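Local coordinates for protein Alp7A (PDB 5EC0) that probably forms an actin-like, nucleotide-dependent cytoskeletal filament for plasmid segregation in Bacillus subtilis, and binds ADP, at residues L265-F268 and I269-I273; H246-K249 and L250-K254; E304-I307 and A308-E311; V8-N12 and S13-N17. All coordinates share one frame; numbering follows the deposited sequence.

Interaction 1: residues L265-F268 and I269-I273; sequences LEKF and IYSNI. With ADP (adenosine-5'-diphosphate), chain D.
Tyr270 holds CG between its backbone N and carbonyl carbon (chi1 69°), which swings its ring back over Lys267 on helix 262-272, a wall of the nucleotide cleft in this actin-like fold. The ring is enclosed on both faces. The carbonyl oxygen of Lys267 lies 3.9 Å above the centre of one, and the adenine of ADP covers the other, its N1 3.4 Å from Tyr270 CE1. A flat aromatic suits a flat base, and the two overlap with an offset. Glu266, one turn earlier, has CG anti to its backbone N (chi1 178°) and an extended chain that carries the carboxylate to the ribose, where O3' of ADP donates to Glu266 OE2 at 2.6 Å. Sugar and base are met by residues four apart. The bond from Tyr270 N to Glu266 O (3.3 Å) joins their two turns. On a buried side, Leu265 CG touches Ile269 CD1 at 4.1 Å; both chains pack on Leu247 of helix 243-254, Ile269 against its side chain. Near the helix end, the Asn272 amide stacks over a face of the Phe268 ring, the planes 29° apart, and its ND2 donates to a lone pair of Phe268 O, in the carbonyl plane, at 2.9 Å.

Interaction 2: residues H246-K249 and L250-K254; sequences HLEK and LRKEK
Arg251 of helix 243-254 reaches back one turn to Glu248. CB rests 3.5 Å from Leu247 O, the acceptor of the Arg251 backbone N-H, and also packs against Leu265 of the next helix. CD then passes 3.9 Å from Glu248 OE1. A bend at chi3 (67°) turns the end of the chain alongside Glu248, and the guanidinium presents its edge to the carboxylate. NE donates to Glu248 OE1 at 2.7 Å and NH2 to Glu248 OE2 at 2.8 Å, a side-on grip by two nitrogens, each meeting a different oxygen on its syn side. The two flat groups are twisted 37° apart. NH1 is bonded to Phe259 O, so each nitrogen of this buried arginine has a partner. Lys252 adds its apolar stem, CE lying 3.6 Å from Glu248 CG, while its NZ makes only a long salt bridge to OE2 at 4.0 Å. On the exposed side Lys249 NZ binds Glu253 OE2 at 2.8 Å, long flexible chains suiting a solvent-facing pair. Leu247 and Leu250 are buried against helices 262-272 and 292-313, and i/i+3 and i/i+4 ion pairs are typical of the outer flank of such an amphipathic helix.

Interaction 3: residues E304-I307 and A308-E311; sequences EIKI and AQAE
Lys306 and Gln309 lie side by side and point the same way, a parallel course that brings the ammonium group against the amide one turn later. The lysine does not run straight: turns at chi2 (-60°) and chi3 (95°) bend its outer half across toward Gln309, where NZ donates to Gln309 OE1 at 2.9 Å. The amine comes from above the carbonyl plane, 42° out of it, and not onto a lone pair. Gln309 is extended beyond CG, and its other amide atom, NE2, is 3.9 Å from Ile305 CG2. Ile305 runs alongside Gln309, and all three stand on helix 292-313 of the actin-like nucleotide-binding fold, where the regular i to i+4 backbone bonding continues, as from Ala310 N to Lys306 O at 2.9 Å. Lys306 NZ has a second partner, Asp218 at the start of strand 218-223, and a long cationic chain suits a buried site flanked by both an acid and an amide oxygen. Ile307 and Glu304 are turned to another side, where both touch Val341 of helix 335-346. Glu311 stretches out fully, chi1 and chi2 both close to trans, and carries OE1 to a salt bridge with Arg345 of that helix, while its own CB lies 3.4 Å from Ile307 O.

Interaction 4: residues V8-N12 and S13-N17; sequences VDFGN and SMYMN. With ADP (adenosine-5'-diphosphate), chain D.
Asp9 and Met16 form the hydrogen-bonded pair of an antiparallel beta hairpin, its short strands 8-10 and 14-17 running at 171° to each other. Asp9 N donates to Met16 O at 2.8 Å, and Met16 N returns a bond to Asp9 O. Towards the turn the ladder frays: Gly11 N makes only a weak bond to Met14 O (3.1 Å), a close approach made easier by a residue without a side chain, and Phe10 centres an inverse gamma turn.

Apolar contacts gather on the face bearing Val8, Phe10 and Tyr15. Val8 CG1 sits over the centre of the Phe10 ring and 3.4 Å from Tyr15 CE2. Phe10 CE1 approaches the edge of the Tyr15 ring, in its plane, 3.5 Å from CE2, with the ring planes 55° apart. Tyr15 OH is buried without a polar partner. On the other face Met16 CE lies 3.3 Å from Asp9 OD2; the Asp9 side chain and a bound magnesium ion are about 4 Å apart at their nearest atoms.

Polar contacts to ADP come from the turn. Asn12 N donates to O1B of ADP at 2.9 Å; a chi1 of -50° sets CG beside that N, and Asn12 ND2 donates to O2B at 2.7 Å. One residue thus holds the beta-phosphate by backbone and amide together, consistent with the first phosphate-binding loop of actin-like ATPases. Ser13 CB packs near O3B.

Strand 119-129 flanks the hairpin through backbone bonds of Val8 with Gln126, strand 22-33 through those of Tyr15 with Leu26, and helix 95-112 packs on Phe10 and Tyr15.

Overall arrangement
Interaction 4 is the core contact, a hairpin about 4 Å from the centre of the chain, built from strand bonds, packed rings and phosphate-binding groups. Interactions 1, 2 and 3 lie further out on separate helices and are partly buried. Interactions 1 and 4 both grip ADP, the first at ribose and base, the other at the beta-phosphate, and come together where Glu266 approaches Ser13. Interaction 2 packs against interaction 1, so its helix backs the nucleotide-binding one, while its outer flank is given to ion pairs. Interaction 3 touches none of the others and joins its helix to a strand and another helix through salt bridges and, toward helix 335-346, apolar packing as well.

Interaction 1: residues L265-F268 and I269-I273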
loop_
_atom_site.group_PDB
_atom_site.type_symbol
_atom_site.label_atom_id
_atom_site.label_comp_id
_atom_site.label_asym_id
_atom_site.label_seq_id
_atom_site.Cartn_x
_atom_site.Cartn_y
_atom_site.Cartn_z
ATOM N N LEU A 265 4.315 -5.617 -17.943
ATOM C CA LEU A 265 4.063 -4.305 -18.541
ATOM C C LEU A 265 3.957 -3.249 -17.443
ATOM O O LEU A 265 4.511 -2.155 -17.547
ATOM C CB LEU A 265 2.797 -4.345 -19.387
ATOM C CG LEU A 265 2.259 -3.013 -19.905
ATOM C CD1 LEU A 265 3.233 -2.401 -20.907
ATOM C CD2 LEU A 265 0.889 -3.233 -20.524
ATOM N N GLU A 266 3.256 -3.614 -16.379
ATOM C CA GLU A 266 3.151 -2.792 -15.179
ATOM C C GLU A 266 4.524 -2.433 -14.600
ATOM O O GLU A 266 4.761 -1.284 -14.252
ATOM C CB GLU A 266 2.304 -3.525 -14.142
ATOM C CG GLU A 266 2.140 -2.829 -12.801
ATOM C CD GLU A 266 1.502 -3.751 -11.776
ATOM O OE1 GLU A 266 1.855 -4.953 -11.756
ATOM O OE2 GLU A 266 0.641 -3.280 -11.006
ATOM N N LYS A 267 5.428 -3.409 -14.522
ATOM C CA LYS A 267 6.765 -3.172 -13.977
ATOM C C LYS A 267 7.606 -2.275 -14.881
ATOM O O LYS A 267 8.273 -1.363 -14.404
ATOM C CB LYS A 267 7.501 -4.493 -13.740
ATOM C CG LYS A 267 8.916 -4.308 -13.203
ATOM C CD LYS A 267 9.571 -5.638 -12.840
ATOM C CE LYS A 267 10.971 -5.433 -12.265
ATOM N NZ LYS A 267 11.592 -6.719 -11.806
ATOM N N PHE A 268 7.591 -2.552 -16.181
ATOM C CA PHE A 268 8.258 -1.697 -17.158
ATOM C C PHE A 268 7.771 -0.236 -17.087
ATOM O O PHE A 268 8.572 0.695 -17.153
ATOM C CB PHE A 268 8.043 -2.259 -18.564
ATOM C CG PHE A 268 8.593 -1.394 -19.661
ATOM C CD1 PHE A 268 9.947 -1.399 -19.951
ATOM C CD2 PHE A 268 7.752 -0.584 -20.417
ATOM C CE1 PHE A 268 10.463 -0.608 -20.973
ATOM C CE2 PHE A 268 8.256 0.205 -21.434
ATOM C CZ PHE A 268 9.613 0.196 -21.714
ATOM N N ILE A 269 6.467 -0.038 -16.932
ATOM C CA ILE A 269 5.916 1.319 -16.882
ATOM C C ILE A 269 6.395 2.143 -15.674
ATOM O O ILE A 269 6.932 3.228 -15.858
ATOM C CB ILE A 269 4.385 1.296 -16.899
ATOM C CG1 ILE A 269 3.900 0.942 -18.310
ATOM C CG2 ILE A 269 3.835 2.642 -16.499
ATOM C CD1 ILE A 269 2.395 0.842 -18.456
ATOM N N TYR A 270 6.228 1.657 -14.450
ATOM C CA TYR A 270 6.654 2.482 -13.310
ATOM C C TYR A 270 8.176 2.581 -13.233
ATOM O O TYR A 270 8.706 3.610 -12.829
ATOM C CB TYR A 270 6.064 1.982 -11.967
ATOM C CG TYR A 270 6.546 0.658 -11.413
ATOM C CD1 TYR A 270 7.791 0.538 -10.786
ATOM C CD2 TYR A 270 5.721 -0.465 -11.438
ATOM C CE1 TYR A 270 8.223 -0.693 -10.244
ATOM C CE2 TYR A 270 6.139 -1.690 -10.900
ATOM C CZ TYR A 270 7.384 -1.793 -10.312
ATOM O OH TYR A 270 7.775 -3.005 -9.791
ATOM N N SER A 271 8.874 1.533 -13.658
ATOM C CA SER A 271 10.324 1.609 -13.806
ATOM C C SER A 271 10.750 2.667 -14.818
ATOM O O SER A 271 11.813 3.255 -14.654
ATOM C CB SER A 271 10.918 0.260 -14.227
ATOM O OG SER A 271 10.384 -0.808 -13.472
ATOM N N ASN A 272 9.942 2.908 -15.856
ATOM C CA ASN A 272 10.389 3.735 -16.988
ATOM C C ASN A 272 9.621 5.023 -17.241
ATOM O O ASN A 272 10.092 5.888 -17.986
ATOM C CB ASN A 272 10.368 2.919 -18.278
ATOM C CG ASN A 272 11.535 1.984 -18.382
ATOM O OD1 ASN A 272 12.574 2.334 -18.938
ATOM N ND2 ASN A 272 11.383 0.785 -17.835
ATOM N N ILE A 273 8.431 5.144 -16.662
ATOM C CA ILE A 273 7.721 6.407 -16.707
ATOM C C ILE A 273 8.622 7.423 -16.015
ATOM O O ILE A 273 9.338 7.084 -15.066
ATOM C CB ILE A 273 6.334 6.330 -16.018
ATOM C CG1 ILE A 273 5.489 7.562 -16.368
ATOM C CG2 ILE A 273 6.478 6.165 -14.500
ATOM C CD1 ILE A 273 4.974 7.555 -17.773
HETATM P PB ADP D . -3.090 -1.324 -5.294
HETATM O O1B ADP D . -2.759 -1.546 -3.823
HETATM O O2B ADP D . -4.565 -1.363 -5.660
HETATM O O3B ADP D . -2.263 -2.108 -6.285
HETATM P PA ADP D . -1.182 0.854 -5.286
HETATM O O1A ADP D . -0.282 -0.114 -4.551
HETATM O O2A ADP D . -1.346 2.276 -4.779
HETATM O O3A ADP D . -2.650 0.215 -5.545
HETATM O "O5'" ADP D . -0.704 0.943 -6.807
HETATM C "C5'" ADP D . -0.008 -0.114 -7.453
HETATM C "C4'" ADP D . 0.562 0.529 -8.701
HETATM O "O4'" ADP D . 1.666 1.342 -8.314
HETATM C "C3'" ADP D . 1.118 -0.449 -9.718
HETATM O "O3'" ADP D . 0.165 -0.687 -10.754
HETATM C "C2'" ADP D . 2.332 0.256 -10.292
HETATM O "O2'" ADP D . 2.025 0.635 -11.633
HETATM C "C1'" ADP D . 2.519 1.505 -9.438
HETATM N N9 ADP D . 3.904 1.718 -8.959
HETATM C C8 ADP D . 4.530 2.911 -9.043
HETATM N N7 ADP D . 5.779 2.843 -8.531
HETATM C C5 ADP D . 5.958 1.587 -8.094
HETATM C C6 ADP D . 7.079 0.878 -7.447
HETATM N N6 ADP D . 8.235 1.546 -7.181
HETATM N N1 ADP D . 6.895 -0.425 -7.137
HETATM C C2 ADP D . 5.734 -1.058 -7.423
HETATM N N3 ADP D . 4.660 -0.479 -8.015
HETATM C C4 ADP D . 4.721 0.836 -8.376
#

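Interaction 2: residues H246-K249 and L250-K254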
loop_
_atom_site.group_PDB
_atom_site.type_symbol
_atom_site.label_atom_id
_atom_site.label_comp_id
_atom_site.label_asym_id
_atom_site.label_seq_id
_atom_site.Cartn_x
_atom_site.Cartn_y
_atom_site.Cartn_z
ATOM N N HIS A 246 -6.917 -2.040 -17.795
ATOM C CA HIS A 246 -6.571 -1.117 -18.868
ATOM C C HIS A 246 -5.204 -1.489 -19.453
ATOM O O HIS A 246 -4.986 -1.382 -20.657
ATOM C CB HIS A 246 -6.581 0.323 -18.360
ATOM C CG HIS A 246 -6.271 1.339 -19.412
ATOM N ND1 HIS A 246 -7.249 2.028 -20.095
ATOM C CD2 HIS A 246 -5.087 1.789 -19.893
ATOM C CE1 HIS A 246 -6.683 2.859 -20.955
ATOM N NE2 HIS A 246 -5.374 2.732 -20.852
ATOM N N LEU A 247 -4.298 -1.948 -18.597
ATOM C CA LEU A 247 -2.984 -2.369 -19.049
ATOM C C LEU A 247 -3.047 -3.686 -19.836
ATOM O O LEU A 247 -2.378 -3.845 -20.855
ATOM C CB LEU A 247 -2.026 -2.516 -17.860
ATOM C CG LEU A 247 -1.504 -1.229 -17.205
ATOM C CD1 LEU A 247 -0.227 -1.503 -16.395
ATOM C CD2 LEU A 247 -1.260 -0.145 -18.242
ATOM N N GLU A 248 -3.853 -4.628 -19.367
ATOM C CA GLU A 248 -3.888 -5.942 -19.985
ATOM C C GLU A 248 -4.601 -5.842 -21.326
ATOM O O GLU A 248 -4.318 -6.610 -22.248
ATOM C CB GLU A 248 -4.556 -6.963 -19.047
ATOM C CG GLU A 248 -4.921 -8.318 -19.666
ATOM C CD GLU A 248 -3.723 -9.243 -19.907
ATOM O OE1 GLU A 248 -2.562 -8.796 -19.767
ATOM O OE2 GLU A 248 -3.951 -10.428 -20.248
ATOM N N LYS A 249 -5.509 -4.881 -21.454
ATOM C CA LYS A 249 -6.146 -4.661 -22.746
ATOM C C LYS A 249 -5.137 -4.023 -23.688
ATOM O O LYS A 249 -5.085 -4.351 -24.877
ATOM C CB LYS A 249 -7.388 -3.793 -22.612
ATOM C CG LYS A 249 -8.115 -3.553 -23.912
ATOM C CD LYS A 249 -9.424 -2.814 -23.666
ATOM C CE LYS A 249 -10.314 -2.800 -24.907
ATOM N NZ LYS A 249 -9.776 -1.964 -26.028
ATOM N N LEU A 250 -4.327 -3.123 -23.140
ATOM C CA LEU A 250 -3.259 -2.476 -23.895
ATOM C C LEU A 250 -2.218 -3.493 -24.348
ATOM O O LEU A 250 -1.744 -3.455 -25.494
ATOM C CB LEU A 250 -2.578 -1.395 -23.057
ATOM C CG LEU A 250 -1.347 -0.783 -23.731
ATOM C CD1 LEU A 250 -1.758 -0.059 -25.001
ATOM C CD2 LEU A 250 -0.626 0.140 -22.775
ATOM N N ARG A 251 -1.862 -4.398 -23.441
ATOM C CA ARG A 251 -0.874 -5.421 -23.750
ATOM C C ARG A 251 -1.369 -6.306 -24.890
ATOM O O ARG A 251 -0.675 -6.473 -25.889
ATOM C CB ARG A 251 -0.548 -6.273 -22.519
ATOM C CG ARG A 251 0.577 -7.287 -22.768
ATOM C CD ARG A 251 0.855 -8.154 -21.547
ATOM N NE ARG A 251 -0.270 -9.034 -21.252
ATOM C CZ ARG A 251 -0.478 -10.205 -21.848
ATOM N NH1 ARG A 251 0.363 -10.647 -22.774
ATOM N NH2 ARG A 251 -1.534 -10.934 -21.519
ATOM N N LYS A 252 -2.573 -6.849 -24.750
ATOM C CA LYS A 252 -3.072 -7.822 -25.719
ATOM C C LYS A 252 -3.369 -7.181 -27.075
ATOM O O LYS A 252 -3.380 -7.865 -28.101
ATOM C CB LYS A 252 -4.322 -8.535 -25.183
ATOM C CG LYS A 252 -4.032 -9.560 -24.080
ATOM C CD LYS A 252 -5.267 -10.385 -23.729
ATOM C CE LYS A 252 -6.198 -9.613 -22.798
ATOM N NZ LYS A 252 -7.327 -10.455 -22.300
ATOM N N GLU A 253 -3.597 -5.870 -27.086
ATOM C CA GLU A 253 -3.930 -5.190 -28.333
ATOM C C GLU A 253 -2.715 -4.601 -29.041
ATOM O O GLU A 253 -2.603 -4.703 -30.264
ATOM C CB GLU A 253 -4.962 -4.088 -28.083
ATOM C CG GLU A 253 -6.376 -4.611 -27.868
ATOM C CD GLU A 253 -7.375 -3.500 -27.613
ATOM O OE1 GLU A 253 -6.942 -2.389 -27.239
ATOM O OE2 GLU A 253 -8.592 -3.737 -27.789
ATOM N N LYS A 254 -1.796 -4.003 -28.288
ATOM C CA LYS A 254 -0.733 -3.223 -28.917
ATOM C C LYS A 254 0.705 -3.659 -28.602
ATOM O O LYS A 254 1.648 -3.194 -29.249
ATOM C CB LYS A 254 -0.907 -1.747 -28.538
ATOM C CG LYS A 254 -2.234 -1.164 -28.994
ATOM C CD LYS A 254 -2.141 0.330 -29.269
ATOM C CE LYS A 254 -3.386 0.821 -29.991
ATOM N NZ LYS A 254 -4.628 0.330 -29.330
#

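Interaction 3: residues E304-I307 and A308-E311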
loop_
_atom_site.group_PDB
_atom_site.type_symbol
_atom_site.label_atom_id
_atom_site.label_comp_id
_atom_site.label_asym_id
_atom_site.label_seq_id
_atom_site.Cartn_x
_atom_site.Cartn_y
_atom_site.Cartn_z
ATOM N N GLU A 304 -7.648 10.592 -18.497
ATOM C CA GLU A 304 -8.841 11.340 -18.870
ATOM C C GLU A 304 -10.080 10.715 -18.214
ATOM O O GLU A 304 -10.951 11.421 -17.712
ATOM C CB GLU A 304 -8.974 11.419 -20.402
ATOM C CG GLU A 304 -8.465 12.767 -20.952
ATOM C CD GLU A 304 -8.034 12.725 -22.407
ATOM O OE1 GLU A 304 -7.969 11.624 -22.987
ATOM O OE2 GLU A 304 -7.753 13.802 -22.976
ATOM N N ILE A 305 -10.135 9.392 -18.176
ATOM C CA ILE A 305 -11.196 8.713 -17.446
ATOM C C ILE A 305 -11.110 9.021 -15.933
ATOM O O ILE A 305 -12.127 9.260 -15.293
ATOM C CB ILE A 305 -11.146 7.186 -17.702
ATOM C CG1 ILE A 305 -11.457 6.886 -19.177
ATOM C CG2 ILE A 305 -12.148 6.457 -16.833
ATOM C CD1 ILE A 305 -10.871 5.576 -19.666
ATOM N N LYS A 306 -9.905 9.050 -15.366
ATOM C CA LYS A 306 -9.771 9.313 -13.930
ATOM C C LYS A 306 -10.189 10.739 -13.560
ATOM O O LYS A 306 -10.949 10.940 -12.610
ATOM C CB LYS A 306 -8.335 9.054 -13.448
ATOM C CG LYS A 306 -7.805 7.633 -13.629
ATOM C CD LYS A 306 -8.616 6.571 -12.884
ATOM C CE LYS A 306 -9.663 5.929 -13.785
ATOM N NZ LYS A 306 -10.502 4.950 -13.051
ATOM N N ILE A 307 -9.709 11.725 -14.311
ATOM C CA ILE A 307 -10.025 13.112 -14.001
ATOM C C ILE A 307 -11.534 13.311 -14.036
ATOM O O ILE A 307 -12.099 13.950 -13.151
ATOM C CB ILE A 307 -9.348 14.098 -14.975
ATOM C CG1 ILE A 307 -7.833 13.993 -14.876
ATOM C CG2 ILE A 307 -9.757 15.532 -14.656
ATOM C CD1 ILE A 307 -7.302 14.169 -13.460
ATOM N N ALA A 308 -12.182 12.731 -15.044
ATOM C CA ALA A 308 -13.628 12.858 -15.219
ATOM C C ALA A 308 -14.392 12.161 -14.097
ATOM O O ALA A 308 -15.416 12.664 -13.645
ATOM C CB ALA A 308 -14.058 12.300 -16.579
ATOM N N GLN A 309 -13.897 11.006 -13.654
ATOM C CA GLN A 309 -14.504 10.304 -12.529
ATOM C C GLN A 309 -14.454 11.166 -11.268
ATOM O O GLN A 309 -15.458 11.332 -10.582
ATOM C CB GLN A 309 -13.800 8.969 -12.265
ATOM C CG GLN A 309 -14.330 7.771 -13.041
ATOM C CD GLN A 309 -13.551 6.484 -12.728
ATOM O OE1 GLN A 309 -12.669 6.461 -11.853
ATOM N NE2 GLN A 309 -13.877 5.410 -13.443
ATOM N N ALA A 310 -13.277 11.714 -10.975
ATOM C CA ALA A 310 -13.069 12.500 -9.766
ATOM C C ALA A 310 -13.933 13.747 -9.780
ATOM O O ALA A 310 -14.547 14.110 -8.773
ATOM C CB ALA A 310 -11.605 12.878 -9.622
ATOM N N GLU A 311 -13.969 14.399 -10.936
ATOM C CA GLU A 311 -14.787 15.584 -11.131
ATOM C C GLU A 311 -16.261 15.267 -10.861
ATOM O O GLU A 311 -16.975 16.064 -10.254
ATOM C CB GLU A 311 -14.597 16.128 -12.554
ATOM C CG GLU A 311 -15.318 17.450 -12.838
ATOM C CD GLU A 311 -15.026 17.989 -14.231
ATOM O OE1 GLU A 311 -13.922 17.715 -14.752
ATOM O OE2 GLU A 311 -15.895 18.686 -14.801
#

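Interaction 4: residues V8-N12 and S13-N17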
loop_
_atom_site.group_PDB
_atom_site.type_symbol
_atom_site.label_atom_id
_atom_site.label_comp_id
_atom_site.label_asym_id
_atom_site.label_seq_id
_atom_site.Cartn_x
_atom_site.Cartn_y
_atom_site.Cartn_z
ATOM N N VAL A 8 1.222 -1.058 8.646
ATOM C CA VAL A 8 1.114 -1.980 7.513
ATOM C C VAL A 8 0.050 -1.497 6.548
ATOM O O VAL A 8 -1.056 -1.148 6.965
ATOM C CB VAL A 8 0.776 -3.420 7.985
ATOM C CG1 VAL A 8 0.465 -4.304 6.833
ATOM C CG2 VAL A 8 1.939 -4.000 8.796
ATOM N N ASP A 9 0.426 -1.440 5.272
ATOM C CA ASP A 9 -0.477 -1.215 4.154
ATOM C C ASP A 9 -0.632 -2.554 3.425
ATOM O O ASP A 9 0.290 -2.985 2.729
ATOM C CB ASP A 9 0.088 -0.137 3.213
ATOM C CG ASP A 9 -0.894 0.290 2.115
ATOM O OD1 ASP A 9 -1.808 -0.481 1.747
ATOM O OD2 ASP A 9 -0.735 1.421 1.605
ATOM N N PHE A 10 -1.760 -3.239 3.613
ATOM C CA PHE A 10 -2.017 -4.460 2.844
ATOM C C PHE A 10 -2.557 -4.090 1.458
ATOM O O PHE A 10 -3.767 -4.137 1.223
ATOM C CB PHE A 10 -3.014 -5.380 3.561
ATOM C CG PHE A 10 -2.524 -5.926 4.865
ATOM C CD1 PHE A 10 -1.520 -6.888 4.896
ATOM C CD2 PHE A 10 -3.090 -5.508 6.067
ATOM C CE1 PHE A 10 -1.072 -7.402 6.095
ATOM C CE2 PHE A 10 -2.644 -6.017 7.272
ATOM C CZ PHE A 10 -1.634 -6.965 7.288
ATOM N N GLY A 11 -1.675 -3.692 0.549
ATOM C CA GLY A 11 -2.105 -3.317 -0.785
ATOM C C GLY A 11 -2.517 -4.517 -1.612
ATOM O O GLY A 11 -2.326 -5.661 -1.204
ATOM N N ASN A 12 -3.100 -4.259 -2.779
ATOM C CA ASN A 12 -3.450 -5.322 -3.706
ATOM C C ASN A 12 -2.219 -5.746 -4.503
ATOM O O ASN A 12 -2.124 -6.886 -4.949
ATOM C CB ASN A 12 -4.566 -4.878 -4.658
ATOM C CG ASN A 12 -5.759 -4.260 -3.931
ATOM O OD1 ASN A 12 -6.224 -4.777 -2.915
ATOM N ND2 ASN A 12 -6.265 -3.150 -4.462
ATOM N N SER A 13 -1.281 -4.815 -4.674
ATOM C CA SER A 13 -0.085 -5.046 -5.477
ATOM C C SER A 13 1.115 -5.374 -4.594
ATOM O O SER A 13 1.838 -6.343 -4.837
ATOM C CB SER A 13 0.219 -3.824 -6.341
ATOM O OG SER A 13 1.461 -3.956 -7.009
ATOM N N MET A 14 1.306 -4.562 -3.563
ATOM C CA MET A 14 2.390 -4.743 -2.614
ATOM C C MET A 14 1.865 -4.649 -1.178
ATOM O O MET A 14 1.061 -3.790 -0.861
ATOM C CB MET A 14 3.491 -3.684 -2.821
ATOM C CG MET A 14 4.198 -3.706 -4.179
ATOM S SD MET A 14 5.156 -5.200 -4.556
ATOM C CE MET A 14 6.500 -5.057 -3.405
ATOM N N TYR A 15 2.323 -5.565 -0.339
ATOM C CA TYR A 15 2.349 -5.407 1.102
ATOM C C TYR A 15 3.481 -4.432 1.430
ATOM O O TYR A 15 4.595 -4.630 0.965
ATOM C CB TYR A 15 2.584 -6.772 1.778
ATOM C CG TYR A 15 2.943 -6.710 3.243
ATOM C CD1 TYR A 15 4.253 -6.465 3.654
ATOM C CD2 TYR A 15 1.980 -6.914 4.216
ATOM C CE1 TYR A 15 4.584 -6.407 4.997
ATOM C CE2 TYR A 15 2.305 -6.876 5.571
ATOM C CZ TYR A 15 3.607 -6.607 5.951
ATOM O OH TYR A 15 3.931 -6.563 7.277
ATOM N N MET A 16 3.204 -3.387 2.207
ATOM C CA MET A 16 4.245 -2.427 2.574
ATOM C C MET A 16 4.142 -2.158 4.046
ATOM O O MET A 16 3.029 -2.113 4.599
ATOM C CB MET A 16 4.112 -1.121 1.774
ATOM C CG MET A 16 3.771 -1.308 0.284
ATOM S SD MET A 16 3.643 0.267 -0.557
ATOM C CE MET A 16 2.357 1.022 0.419
ATOM N N ASN A 17 5.276 -1.963 4.706
ATOM C CA ASN A 17 5.129 -1.755 6.125
ATOM C C ASN A 17 6.292 -0.866 6.610
ATOM O O ASN A 17 7.390 -0.885 6.049
ATOM C CB ASN A 17 5.095 -3.125 6.841
ATOM C CG ASN A 17 6.436 -3.832 6.808
ATOM O OD1 ASN A 17 7.388 -3.396 7.456
ATOM N ND2 ASN A 17 6.608 -4.654 5.811
HETATM P PB ADP D . -3.090 -1.324 -5.294
HETATM O O1B ADP D . -2.759 -1.546 -3.823
HETATM O O2B ADP D . -4.565 -1.363 -5.660
HETATM O O3B ADP D . -2.263 -2.108 -6.285
HETATM P PA ADP D . -1.182 0.854 -5.286
HETATM O O1A ADP D . -0.282 -0.114 -4.551
HETATM O O2A ADP D . -1.346 2.276 -4.779
HETATM O O3A ADP D . -2.650 0.215 -5.545
HETATM O "O5'" ADP D . -0.704 0.943 -6.807
HETATM C "C5'" ADP D . -0.008 -0.114 -7.453
HETATM C "C4'" ADP D . 0.562 0.529 -8.701
HETATM O "O4'" ADP D . 1.666 1.342 -8.314
HETATM C "C3'" ADP D . 1.118 -0.449 -9.718
HETATM O "O3'" ADP D . 0.165 -0.687 -10.754
HETATM C "C2'" ADP D . 2.332 0.256 -10.292
HETATM O "O2'" ADP D . 2.025 0.635 -11.633
HETATM C "C1'" ADP D . 2.519 1.505 -9.438
HETATM N N9 ADP D . 3.904 1.718 -8.959
HETATM C C8 ADP D . 4.530 2.911 -9.043
HETATM N N7 ADP D . 5.779 2.843 -8.531
HETATM C C5 ADP D . 5.958 1.587 -8.094
HETATM C C6 ADP D . 7.079 0.878 -7.447
HETATM N N6 ADP D . 8.235 1.546 -7.181
HETATM N N1 ADP D . 6.895 -0.425 -7.137
HETATM C C2 ADP D . 5.734 -1.058 -7.423
HETATM N N3 ADP D . 4.660 -0.479 -8.015
HETATM C C4 ADP D . 4.721 0.836 -8.376
#